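Disulfide isomerase DsbG N-terminal domain-containing protein (Helicobacter pylori, PDB 3TDG) acts as a DsbG-type thiol-disulfide oxidoreductase, a reductase with a thioredoxin fold that probably works in the periplasm as a V-shaped homodimer. Local coordinates at the interface of chains A and B. Residues are numbered along the deposited sequence; one frame, centred on the assembly and turned at random. Chains: chain A/B, Putative uncharacterized protein.

Contact 1: the interface of chains A and B. Residues chain A 78, 87-89; chain B 78, 87-89.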
# COMPACT_ATOMS: atom_id res chain seq x y z
N VAL A 78 6.22 25.06 2.31
CA VAL A 78 5.96 26.46 2.67
C VAL A 78 7.02 26.84 3.70
O VAL A 78 7.25 26.11 4.68
CB VAL A 78 4.49 26.68 3.16
CG1 VAL A 78 4.31 28.06 3.75
CG2 VAL A 78 3.53 26.51 1.98
N ILE A 87 7.37 23.81 6.35
CA ILE A 87 6.22 22.91 6.40
C ILE A 87 6.07 22.26 5.03
O ILE A 87 6.03 22.95 4.01
CB ILE A 87 4.92 23.68 6.77
CG1 ILE A 87 5.11 24.37 8.12
CG2 ILE A 87 3.71 22.72 6.84
CD1 ILE A 87 4.19 25.57 8.35
N GLY A 88 6.00 20.92 5.00
CA GLY A 88 5.79 20.22 3.74
C GLY A 88 4.40 20.50 3.17
O GLY A 88 3.41 20.48 3.91
N LEU A 89 4.32 20.75 1.86
CA LEU A 89 3.03 20.93 1.18
C LEU A 89 2.46 19.58 0.79
O LEU A 89 3.19 18.63 0.54
CB LEU A 89 3.17 21.79 -0.07
CG LEU A 89 3.04 23.31 0.04
CD1 LEU A 89 3.32 23.95 -1.30
CD2 LEU A 89 1.65 23.69 0.54
N VAL B 78 -1.59 23.84 10.05
CA VAL B 78 -1.08 25.18 10.38
C VAL B 78 -2.01 26.18 9.70
O VAL B 78 -2.31 26.05 8.50
CB VAL B 78 0.43 25.34 9.99
CG1 VAL B 78 0.88 26.78 10.11
CG2 VAL B 78 1.29 24.47 10.90
N ILE B 87 -2.76 24.87 5.95
CA ILE B 87 -1.79 23.91 5.43
C ILE B 87 -1.81 22.68 6.32
O ILE B 87 -1.70 22.79 7.55
CB ILE B 87 -0.36 24.52 5.41
CG1 ILE B 87 -0.36 25.79 4.55
CG2 ILE B 87 0.66 23.52 4.84
CD1 ILE B 87 0.76 26.77 4.88
N GLY B 88 -1.98 21.50 5.72
CA GLY B 88 -1.96 20.26 6.49
C GLY B 88 -0.57 19.98 7.06
O GLY B 88 0.43 20.15 6.35
N LEU B 89 -0.51 19.58 8.33
CA LEU B 89 0.76 19.18 8.95
C LEU B 89 1.07 17.73 8.64
O LEU B 89 0.17 16.92 8.44
CB LEU B 89 0.72 19.36 10.47
CG LEU B 89 1.12 20.70 11.08
CD1 LEU B 89 0.91 20.67 12.57
CD2 LEU B 89 2.58 21.03 10.76
O HOH W 1 3.26 19.20 6.32
O HOH W 2 0.46 20.14 3.63
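The backbones of A:Gly88 and B:Gly88 meet at the two-fold axis with their carbonyl oxygens facing each other, A:Gly88 O lying 3.9 Å from B:Gly88 O. Two waters join them. Each water touches both oxygens, water 1 at 2.7 Å from A:Gly88 O and water 2 at 2.7 Å from B:Gly88 O. The waters can donate to both oxygens and so probably ease the repulsion between two facing acceptors.

Beside this wet centre the side chains of A:Ile87 and B:Ile87 pack on each other. Their gamma-branch methyls meet, A:Ile87 CG2 to B:Ile87 CG2 at 3.7 Å, and the side chains cross at a slant. With chi1 at -58°, CG1 is opposite the carbonyl carbon, and this leaves CG2 pointing at the axis. The longer branch runs along the axis, away from the glycines, and ends on the partner's valine. A:Ile87 CD1 sits over the fork of B:Val78, 3.9 Å from CG1 and 4.0 Å from CG2 of that valine. B:Ile87 CD1 caps A:Val78 in the same manner. Each isoleucine therefore uses one branch on its twin and the other on the partner's valine. A:Leu89 and B:Leu89 lie at the margin and lose little surface.

This is a homodimer interface patch in the N-terminal dimerisation region typical of DsbG-like proteins. In each chain, A:Ile87 and A:Gly88 or B:Ile87 and B:Gly88 end strand 85-88. A:Val78 and B:Val78 belong to strand 74-79, and A:Leu89 and B:Leu89 begin the loop toward strand 93-95.

Contact 2: the interface of chains A and B. Residues chain A 55, 57-58, 94-96; chain B 84-85.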
# COMPACT_ATOMS: atom_id res chain seq x y z
N LEU A 55 3.16 33.68 -1.98
CA LEU A 55 1.76 33.37 -1.80
C LEU A 55 0.94 34.62 -1.58
O LEU A 55 1.27 35.46 -0.79
CB LEU A 55 1.55 32.46 -0.61
CG LEU A 55 2.24 31.12 -0.51
CD1 LEU A 55 1.89 30.53 0.80
CD2 LEU A 55 1.80 30.24 -1.60
N SER A 57 -1.57 34.77 -0.20
CA SER A 57 -2.32 34.53 0.98
C SER A 57 -1.55 34.85 2.27
O SER A 57 -2.13 34.98 3.33
CB SER A 57 -2.79 33.09 0.91
OG SER A 57 -3.48 32.77 2.06
N SER A 58 -0.25 35.00 2.16
CA SER A 58 0.55 35.39 3.30
C SER A 58 1.72 36.24 2.93
O SER A 58 2.27 36.10 1.87
CB SER A 58 1.08 34.17 4.02
OG SER A 58 2.08 34.56 4.91
N PHE A 94 -5.64 24.82 1.81
CA PHE A 94 -6.81 25.63 1.48
C PHE A 94 -6.49 27.07 1.69
O PHE A 94 -5.73 27.44 2.59
CB PHE A 94 -8.04 25.23 2.30
CG PHE A 94 -8.31 23.76 2.27
CD1 PHE A 94 -8.96 23.18 1.18
CD2 PHE A 94 -7.89 22.95 3.31
CE1 PHE A 94 -9.19 21.81 1.13
CE2 PHE A 94 -8.12 21.57 3.27
CZ PHE A 94 -8.77 21.01 2.19
N SER A 95 -7.07 27.90 0.82
CA SER A 95 -6.91 29.34 0.93
C SER A 95 -8.16 30.04 0.40
O SER A 95 -8.83 29.51 -0.50
CB SER A 95 -5.69 29.80 0.14
OG SER A 95 -5.53 31.19 0.28
N ASN A 96 -8.47 31.22 0.96
CA ASN A 96 -9.48 32.08 0.33
C ASN A 96 -8.97 32.64 -1.01
O ASN A 96 -9.77 33.12 -1.82
CB ASN A 96 -9.95 33.21 1.26
CG ASN A 96 -8.92 34.34 1.39
OD1 ASN A 96 -7.72 34.10 1.49
ND2 ASN A 96 -9.41 35.58 1.40
N ASN B 84 -7.47 32.31 6.80
CA ASN B 84 -7.56 32.30 5.35
C ASN B 84 -6.54 31.42 4.63
O ASN B 84 -6.65 31.23 3.42
CB ASN B 84 -7.49 33.72 4.80
CG ASN B 84 -8.80 34.46 4.96
OD1 ASN B 84 -9.88 33.90 4.73
ND2 ASN B 84 -8.72 35.72 5.35
N LEU B 85 -5.54 30.93 5.35
CA LEU B 85 -4.54 30.02 4.80
C LEU B 85 -4.42 28.81 5.72
O LEU B 85 -4.30 28.93 6.94
CB LEU B 85 -3.18 30.73 4.63
CG LEU B 85 -1.95 29.90 4.22
CD1 LEU B 85 -2.09 29.31 2.82
CD2 LEU B 85 -0.70 30.75 4.34
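B:Leu85 is the apolar centre and faces A:Ser57, A:Ser58 and A:Leu55. Its backbone forms an antiparallel beta bridge to A:Ser95, the type of edge-strand pairing by which DsbC/DsbG-family N-terminal domains dimerise. Its CD2 methyl rests against the beta-carbon of A:Ser58, at 3.9 Å from A:Ser58 CB. A:Leu55 CD1 stands farther off, 4.4 Å from B:Leu85 CD2. With CG anti to the backbone N (chi1 172°), the leucine reaches along the loop of chain A that holds these serines. The A:Ser57 hydroxyl comes against the root of the leucine side chain, OG to B:Leu85 CB at 3.3 Å.

That hydroxyl is also tied within its own chain. A:Ser57 OG and A:Ser95 OG share a hydrogen bond of 3.1 Å, linking the loop after strand 48-54 to strand 93-95. The bond probably helps place both hydroxyls beside the incoming strand of chain B.

Next to the bridge, A:Asn96 N donates to B:Asn84 O at 3.1 Å. A:Ser95 OG makes a weak bond to the same oxygen, so a second, weak donor may add to the backbone one.

Farther out, the side-chain amides of A:Asn96 and B:Asn84 lie face over face. Their planes are 15° apart, and A:Asn96 CG is 3.6 Å from B:Asn84 CG. A:Asn96 folds its CG between the backbone N and the carbonyl carbon (chi1 76°), which brings its amide over that of B:Asn84. The two C=O groups point in roughly opposite directions, with A:Asn96 OD1 over B:Asn84 CB at 3.3 Å, which would set their dipoles favourably.

The centres of the C-alpha atoms of contact 1 and contact 2 are about 12 Å apart, and both belong to one two-fold interface. They share strand 85-88 of chain B: its start pairs with chain A in contact 2, and its end reaches the axis in contact 1. The twin of contact 2, with chains exchanged, uses the same strand of chain A. Paired edges therefore flank the isoleucine cluster and the bridging waters. Both contacts join the N-terminal regions, while the thioredoxin-fold domains stand well apart at the ends of helix 98-129. The dimer thus probably holds two redox domains around a cleft for substrate.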